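Local coordinates for protein interferon-inducible and double-stranded-dependent eIF-2kinase (Carassius auratus, PDB 4KMF) that binds left-handed Z-DNA through this Zalpha domain, part of a PKR-like kinase that probably phosphorylates the translation factor eIF-2alpha, at residues 6-11 with 39-43; 46-50 with 58-62. All coordinates share one frame; numbering follows the deposited sequence.

Contact 1 (6-11 with 39-43); sequences MERKII and HLYNL. With nucleotides of chain B.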
loop_
_atom_site.group_PDB
_atom_site.type_symbol
_atom_site.label_atom_id
_atom_site.label_comp_id
_atom_site.label_asym_id
_atom_site.label_seq_id
_atom_site.Cartn_x
_atom_site.Cartn_y
_atom_site.Cartn_z
ATOM N N MET A 6 2.045 21.980 -0.281
ATOM C CA MET A 6 1.030 21.012 0.162
ATOM C C MET A 6 1.120 20.694 1.667
ATOM O O MET A 6 0.094 20.604 2.345
ATOM C CB MET A 6 1.167 19.708 -0.606
ATOM C CG MET A 6 -0.120 18.978 -0.810
ATOM S SD MET A 6 -1.022 19.695 -2.213
ATOM C CE MET A 6 -2.043 20.896 -1.347
ATOM N N GLU A 7 2.345 20.484 2.162
ATOM C CA GLU A 7 2.557 20.231 3.580
ATOM C C GLU A 7 2.087 21.396 4.443
ATOM O O GLU A 7 1.451 21.182 5.488
ATOM C CB GLU A 7 3.997 19.756 3.850
ATOM C CG GLU A 7 4.205 18.372 3.186
ATOM C CD GLU A 7 5.480 17.616 3.506
ATOM O OE1 GLU A 7 6.342 18.124 4.254
ATOM O OE2 GLU A 7 5.591 16.463 3.000
ATOM N N ARG A 8 2.342 22.620 3.980
ATOM C CA ARG A 8 1.889 23.838 4.666
ATOM C C ARG A 8 0.378 23.878 4.774
ATOM O O ARG A 8 -0.167 24.220 5.844
ATOM C CB ARG A 8 2.372 25.075 3.905
ATOM C CG ARG A 8 3.786 25.524 4.224
ATOM C CD ARG A 8 4.161 26.609 3.211
ATOM N NE ARG A 8 5.559 27.044 3.270
ATOM C CZ ARG A 8 6.017 28.168 2.703
ATOM N NH1 ARG A 8 5.192 28.966 2.030
ATOM N NH2 ARG A 8 7.300 28.507 2.811
ATOM N N LYS A 9 -0.297 23.487 3.687
ATOM C CA LYS A 9 -1.751 23.425 3.676
ATOM C C LYS A 9 -2.304 22.407 4.673
ATOM O O LYS A 9 -3.299 22.672 5.337
ATOM C CB LYS A 9 -2.255 23.139 2.269
ATOM C CG LYS A 9 -1.981 24.286 1.315
ATOM C CD LYS A 9 -2.735 24.138 0.002
ATOM C CE LYS A 9 -2.408 25.319 -0.887
ATOM N NZ LYS A 9 -3.513 25.815 -1.796
ATOM N N ILE A 10 -1.649 21.249 4.788
ATOM C CA ILE A 10 -2.021 20.215 5.761
ATOM C C ILE A 10 -1.829 20.734 7.191
ATOM O O ILE A 10 -2.691 20.554 8.049
ATOM C CB ILE A 10 -1.228 18.901 5.489
ATOM C CG1 ILE A 10 -1.715 18.274 4.175
ATOM C CG2 ILE A 10 -1.349 17.882 6.637
ATOM C CD1 ILE A 10 -0.733 17.271 3.501
ATOM N N ILE A 11 -0.695 21.376 7.450
ATOM C CA ILE A 11 -0.467 21.995 8.768
ATOM C C ILE A 11 -1.537 23.047 9.107
ATOM O O ILE A 11 -2.060 23.068 10.232
ATOM C CB ILE A 11 0.969 22.601 8.890
ATOM C CG1 ILE A 11 2.026 21.496 8.749
ATOM C CG2 ILE A 11 1.162 23.397 10.191
ATOM C CD1 ILE A 11 1.988 20.414 9.826
ATOM N N HIS A 39 2.516 12.844 2.809
ATOM C CA HIS A 39 2.825 14.098 3.473
ATOM C C HIS A 39 2.774 14.028 4.986
ATOM O O HIS A 39 3.643 14.599 5.649
ATOM C CB HIS A 39 1.947 15.224 2.938
ATOM C CG HIS A 39 2.192 15.530 1.497
ATOM N ND1 HIS A 39 3.451 15.793 0.991
ATOM C CD2 HIS A 39 1.345 15.587 0.444
ATOM C CE1 HIS A 39 3.364 16.016 -0.308
ATOM N NE2 HIS A 39 2.097 15.897 -0.667
ATOM N N LEU A 40 1.767 13.353 5.547
ATOM C CA LEU A 40 1.663 13.249 7.017
ATOM C C LEU A 40 2.898 12.539 7.609
ATOM O O LEU A 40 3.437 12.974 8.624
ATOM C CB LEU A 40 0.393 12.494 7.423
ATOM C CG LEU A 40 -0.874 13.359 7.275
ATOM C CD1 LEU A 40 -2.148 12.524 7.449
ATOM C CD2 LEU A 40 -0.827 14.565 8.211
ATOM N N TYR A 41 3.337 11.445 6.977
ATOM C CA TYR A 41 4.503 10.727 7.494
ATOM C C TYR A 41 5.804 11.508 7.291
ATOM O O TYR A 41 6.670 11.446 8.169
ATOM C CB TYR A 41 4.580 9.282 6.960
ATOM C CG TYR A 41 3.582 8.361 7.653
ATOM C CD1 TYR A 41 2.278 8.192 7.136
ATOM C CD2 TYR A 41 3.923 7.678 8.822
ATOM C CE1 TYR A 41 1.341 7.371 7.769
ATOM C CE2 TYR A 41 2.981 6.851 9.473
ATOM C CZ TYR A 41 1.685 6.717 8.941
ATOM O OH TYR A 41 0.774 5.902 9.601
ATOM N N ASN A 42 5.931 12.280 6.193
ATOM C CA ASN A 42 7.087 13.210 6.059
ATOM C C ASN A 42 7.040 14.260 7.161
ATOM O O ASN A 42 8.061 14.545 7.791
ATOM C CB ASN A 42 7.045 13.992 4.733
ATOM C CG ASN A 42 7.313 13.143 3.518
ATOM O OD1 ASN A 42 7.925 12.093 3.597
ATOM N ND2 ASN A 42 6.907 13.651 2.360
ATOM N N LEU A 43 5.847 14.817 7.407
ATOM C CA LEU A 43 5.651 15.807 8.478
ATOM C C LEU A 43 5.962 15.210 9.847
ATOM O O LEU A 43 6.378 15.910 10.748
ATOM C CB LEU A 43 4.238 16.397 8.433
ATOM C CG LEU A 43 3.958 17.407 7.330
ATOM C CD1 LEU A 43 2.483 17.697 7.257
ATOM C CD2 LEU A 43 4.762 18.699 7.605
ATOM P P DG B 5 -1.618 4.931 2.061
ATOM O OP1 DG B 5 -2.803 5.544 2.669
ATOM O OP2 DG B 5 -1.591 4.568 0.612
ATOM O "O5'" DG B 5 -0.330 5.830 2.354
ATOM C "C5'" DG B 5 0.940 5.457 1.814
ATOM C "C4'" DG B 5 1.956 6.385 2.437
ATOM O "O4'" DG B 5 2.007 6.238 3.874
ATOM C "C3'" DG B 5 3.349 6.111 1.917
ATOM O "O3'" DG B 5 3.564 7.135 0.958
ATOM C "C2'" DG B 5 4.263 6.321 3.113
ATOM C "C1'" DG B 5 3.361 6.273 4.323
ATOM N N9 DG B 5 3.509 5.049 5.120
ATOM C C8 DG B 5 3.751 4.983 6.478
ATOM N N7 DG B 5 3.804 3.766 6.936
ATOM C C5 DG B 5 3.606 2.958 5.808
ATOM C C6 DG B 5 3.539 1.540 5.718
ATOM O O6 DG B 5 3.679 0.745 6.666
ATOM N N1 DG B 5 3.310 1.079 4.409
ATOM C C2 DG B 5 3.152 1.924 3.321
ATOM N N2 DG B 5 2.922 1.331 2.140
ATOM N N3 DG B 5 3.158 3.288 3.412
ATOM C C4 DG B 5 3.434 3.732 4.676
ATOM P P DC B 4 -2.013 4.424 7.873
ATOM O OP1 DC B 4 -1.533 5.783 8.218
ATOM O OP2 DC B 4 -3.285 4.340 7.163
ATOM O "O5'" DC B 4 -0.923 3.627 7.042
ATOM C "C5'" DC B 4 0.015 4.306 6.166
ATOM C "C4'" DC B 4 0.034 3.563 4.827
ATOM O "O4'" DC B 4 0.563 2.224 5.011
ATOM C "C3'" DC B 4 -1.330 3.353 4.172
ATOM O "O3'" DC B 4 -1.243 3.530 2.750
ATOM C "C2'" DC B 4 -1.677 1.908 4.483
ATOM C "C1'" DC B 4 -0.297 1.308 4.345
ATOM N N1 DC B 4 -0.198 -0.020 4.967
ATOM C C2 DC B 4 -0.545 -1.154 4.224
ATOM O O2 DC B 4 -0.924 -1.022 3.063
ATOM N N3 DC B 4 -0.438 -2.380 4.809
ATOM C C4 DC B 4 -0.040 -2.482 6.088
ATOM N N4 DC B 4 0.087 -3.689 6.615
ATOM C C5 DC B 4 0.330 -1.332 6.867
ATOM C C6 DC B 4 0.224 -0.131 6.280
#
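Glu7 and His39 make the main polar link between helix 2-17 and helix 33-45. His39 ND1 donates to Glu7 OE2 at 3.0 Å. The oxygen lies close to the ring plane and receives the bond on its anti lone pair, while the carboxylate stands 79° to the ring. A second donor, Asn42 ND2, reaches the same Glu7 OE2 at 3.2 Å, within its own amide plane. Glu7 can span the gap because CG is anti to the carbonyl carbon (chi1 -66°) and the chain beyond is extended. The two bonds hold the carboxylate in place and set which way round the imidazole sits. A nearby carboxylate would probably favour a protonated His39.

The tight part lies beside this polar pair. Met6 CB covers one face of the His39 ring in a CH-pi contact, 4.3 Å from the ring centroid. Ile10 CD1 presses on His39 CB at 3.4 Å. The other branch of the same side chain, Ile10 CG2, meets Leu40 CD2 at 3.7 Å. Ile11 CD1 touches Leu43 CD1 at 3.8 Å. The side at Asn42 is looser: it is partly exposed and meets the other helix mainly through Glu7 OE2.

Tyr41 serves the DNA instead. Its OH donates to OP1 of DC4 of chain B at 2.7 Å, and C8 of DG5 of chain B sits over the centre of its ring. Other Zalpha domains likewise use a recognition-helix tyrosine to read a Z-DNA guanine.

The axes of segments 6-11 and 39-43 run at 83° to each other, so they cross almost perpendicularly here. Leu40 also packs on Ala22 and Ile25 of helix 22-29. Leu43 rests on Val49 of strand 49-51, and Tyr41 meets Trp59 of strand 58-61 edge-to-face.

Contact 2 (46-50 with 58-62); sequences SNQVF and VWDLM
Phe50 O is approached by three groups. Asp60 N donates to it at 3.1 Å. A water adds a weak bond, and Trp59 CA comes within 3.4 Å of Phe50 O as a C-H donor. Phe50 N returns the backbone bond to Asp60 O at 3.0 Å, which makes Phe50 and Asp60 an antiparallel hydrogen-bonded pair. Val49 and Leu61 form the next, non-hydrogen-bonded pair. Beyond them Met62 N bonds to Gln48 O at 3.0 Å. The strands form the beta hairpin, or wing, of a winged helix-turn-helix domain. Asn47, with positive phi, ends helix 33-45 in a Schellman motif just before the first strand. On one face the Phe50 ring lies beside Asp60, pointing the same way, with Asp60 CB 3.9 Å from Phe50 CE2. Leu61 O lies at the edge of that ring, in its plane. Met62 CE packs on Phe50 CB at 3.7 Å, and Met62 SD makes an oblique Met-aromatic contact with the Phe50 ring. Val49 CG2, the branch lying between the backbone N and the carbonyl carbon, touches Trp59 CE3 at 3.7 Å.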
loop_
_atom_site.group_PDB
_atom_site.type_symbol
_atom_site.label_atom_id
_atom_site.label_comp_id
_atom_site.label_asym_id
_atom_site.label_seq_id
_atom_site.Cartn_x
_atom_site.Cartn_y
_atom_site.Cartn_z
ATOM N N SER A 46 9.708 15.152 10.156
ATOM C CA SER A 46 10.238 16.492 10.307
ATOM C C SER A 46 9.742 17.152 11.580
ATOM O O SER A 46 9.933 18.353 11.777
ATOM C CB SER A 46 9.973 17.349 9.066
ATOM O OG SER A 46 8.592 17.543 8.826
ATOM N N ASN A 47 9.110 16.350 12.437
ATOM C CA ASN A 47 8.707 16.741 13.800
ATOM C C ASN A 47 7.649 17.845 13.799
ATOM O O ASN A 47 7.585 18.681 14.707
ATOM C CB ASN A 47 9.938 17.089 14.662
ATOM C CG ASN A 47 9.595 17.267 16.135
ATOM O OD1 ASN A 47 8.890 16.446 16.733
ATOM N ND2 ASN A 47 10.096 18.356 16.733
ATOM N N GLN A 48 6.778 17.830 12.797
ATOM C CA GLN A 48 5.729 18.854 12.735
ATOM C C GLN A 48 4.369 18.303 13.182
ATOM O O GLN A 48 3.490 19.055 13.609
ATOM C CB GLN A 48 5.631 19.425 11.325
ATOM C CG GLN A 48 6.931 20.120 10.883
ATOM C CD GLN A 48 6.850 20.695 9.490
ATOM O OE1 GLN A 48 7.438 20.162 8.518
ATOM N NE2 GLN A 48 6.106 21.771 9.364
ATOM N N VAL A 49 4.184 16.997 13.038
ATOM C CA VAL A 49 2.952 16.327 13.434
ATOM C C VAL A 49 3.291 15.020 14.133
ATOM O O VAL A 49 4.423 14.550 14.039
ATOM C CB VAL A 49 1.962 16.021 12.218
ATOM C CG1 VAL A 49 1.575 17.284 11.452
ATOM C CG2 VAL A 49 2.536 14.994 11.273
ATOM N N PHE A 50 2.316 14.455 14.842
ATOM C CA PHE A 50 2.430 13.100 15.410
ATOM C C PHE A 50 1.112 12.353 15.190
ATOM O O PHE A 50 0.049 12.957 15.015
ATOM C CB PHE A 50 2.799 13.156 16.905
ATOM C CG PHE A 50 1.708 13.701 17.758
ATOM C CD1 PHE A 50 0.827 12.836 18.410
ATOM C CD2 PHE A 50 1.527 15.074 17.877
ATOM C CE1 PHE A 50 -0.211 13.364 19.200
ATOM C CE2 PHE A 50 0.501 15.598 18.650
ATOM C CZ PHE A 50 -0.371 14.744 19.306
ATOM N N VAL A 58 -4.981 9.145 14.350
ATOM C CA VAL A 58 -5.424 10.533 14.499
ATOM C C VAL A 58 -4.170 11.406 14.505
ATOM O O VAL A 58 -3.174 11.096 15.198
ATOM C CB VAL A 58 -6.261 10.700 15.780
ATOM C CG1 VAL A 58 -6.573 12.167 16.044
ATOM C CG2 VAL A 58 -7.529 9.873 15.677
ATOM N N TRP A 59 -4.180 12.464 13.697
ATOM C CA TRP A 59 -2.973 13.272 13.486
ATOM C C TRP A 59 -3.174 14.612 14.133
ATOM O O TRP A 59 -4.296 15.154 14.104
ATOM C CB TRP A 59 -2.739 13.480 12.003
ATOM C CG TRP A 59 -2.371 12.201 11.310
ATOM C CD1 TRP A 59 -3.227 11.302 10.709
ATOM C CD2 TRP A 59 -1.050 11.684 11.146
ATOM N NE1 TRP A 59 -2.505 10.239 10.199
ATOM C CE2 TRP A 59 -1.171 10.454 10.447
ATOM C CE3 TRP A 59 0.246 12.141 11.534
ATOM C CZ2 TRP A 59 -0.038 9.671 10.099
ATOM C CZ3 TRP A 59 1.363 11.376 11.185
ATOM C CH2 TRP A 59 1.209 10.150 10.466
ATOM N N ASP A 60 -2.115 15.145 14.730
ATOM C CA ASP A 60 -2.191 16.511 15.251
ATOM C C ASP A 60 -0.826 17.175 15.226
ATOM O O ASP A 60 0.185 16.535 14.934
ATOM C CB ASP A 60 -2.734 16.488 16.679
ATOM C CG ASP A 60 -3.347 17.794 17.071
ATOM O OD1 ASP A 60 -3.819 17.852 18.208
ATOM O OD2 ASP A 60 -3.392 18.747 16.241
ATOM N N LEU A 61 -0.810 18.475 15.517
ATOM C CA LEU A 61 0.418 19.265 15.518
ATOM C C LEU A 61 1.316 18.981 16.712
ATOM O O LEU A 61 0.832 18.843 17.828
ATOM C CB LEU A 61 0.070 20.758 15.487
ATOM C CG LEU A 61 -0.730 21.245 14.280
ATOM C CD1 LEU A 61 -1.056 22.674 14.448
ATOM C CD2 LEU A 61 0.042 21.062 12.973
ATOM N N MET A 62 2.625 18.885 16.478
ATOM C CA MET A 62 3.600 18.800 17.565
ATOM C C MET A 62 3.592 20.090 18.370
ATOM O O MET A 62 3.378 21.152 17.796
ATOM C CB MET A 62 4.996 18.566 17.022
ATOM C CG MET A 62 5.316 17.149 16.767
ATOM S SD MET A 62 5.638 16.186 18.260
ATOM C CE MET A 62 6.086 14.654 17.442
HETATM O O HOH W 1 -2.523 12.646 17.106
#

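The chain starts with helix 2-17, which supplies the first half of contact 1. It then runs through strand 20-21 and helix 22-29 before helix 33-45 completes that contact, closing a loop of 27 residues. Contact 2 follows in series. It closes a much shorter loop of seven residues at the hairpin, so the two neither nest nor cross. Their junction is the end of helix 33-45, where Leu43 O probably accepts a hydrogen bond from Gln48 N. Val49 CG1 also packs on Ile11 CD1, which brings the hairpin against helix 2-17. Together 6-11 with 39-43 and 46-50 with 58-62 tie the N-terminal helix, the DNA-contacting helix and the wing into one small domain.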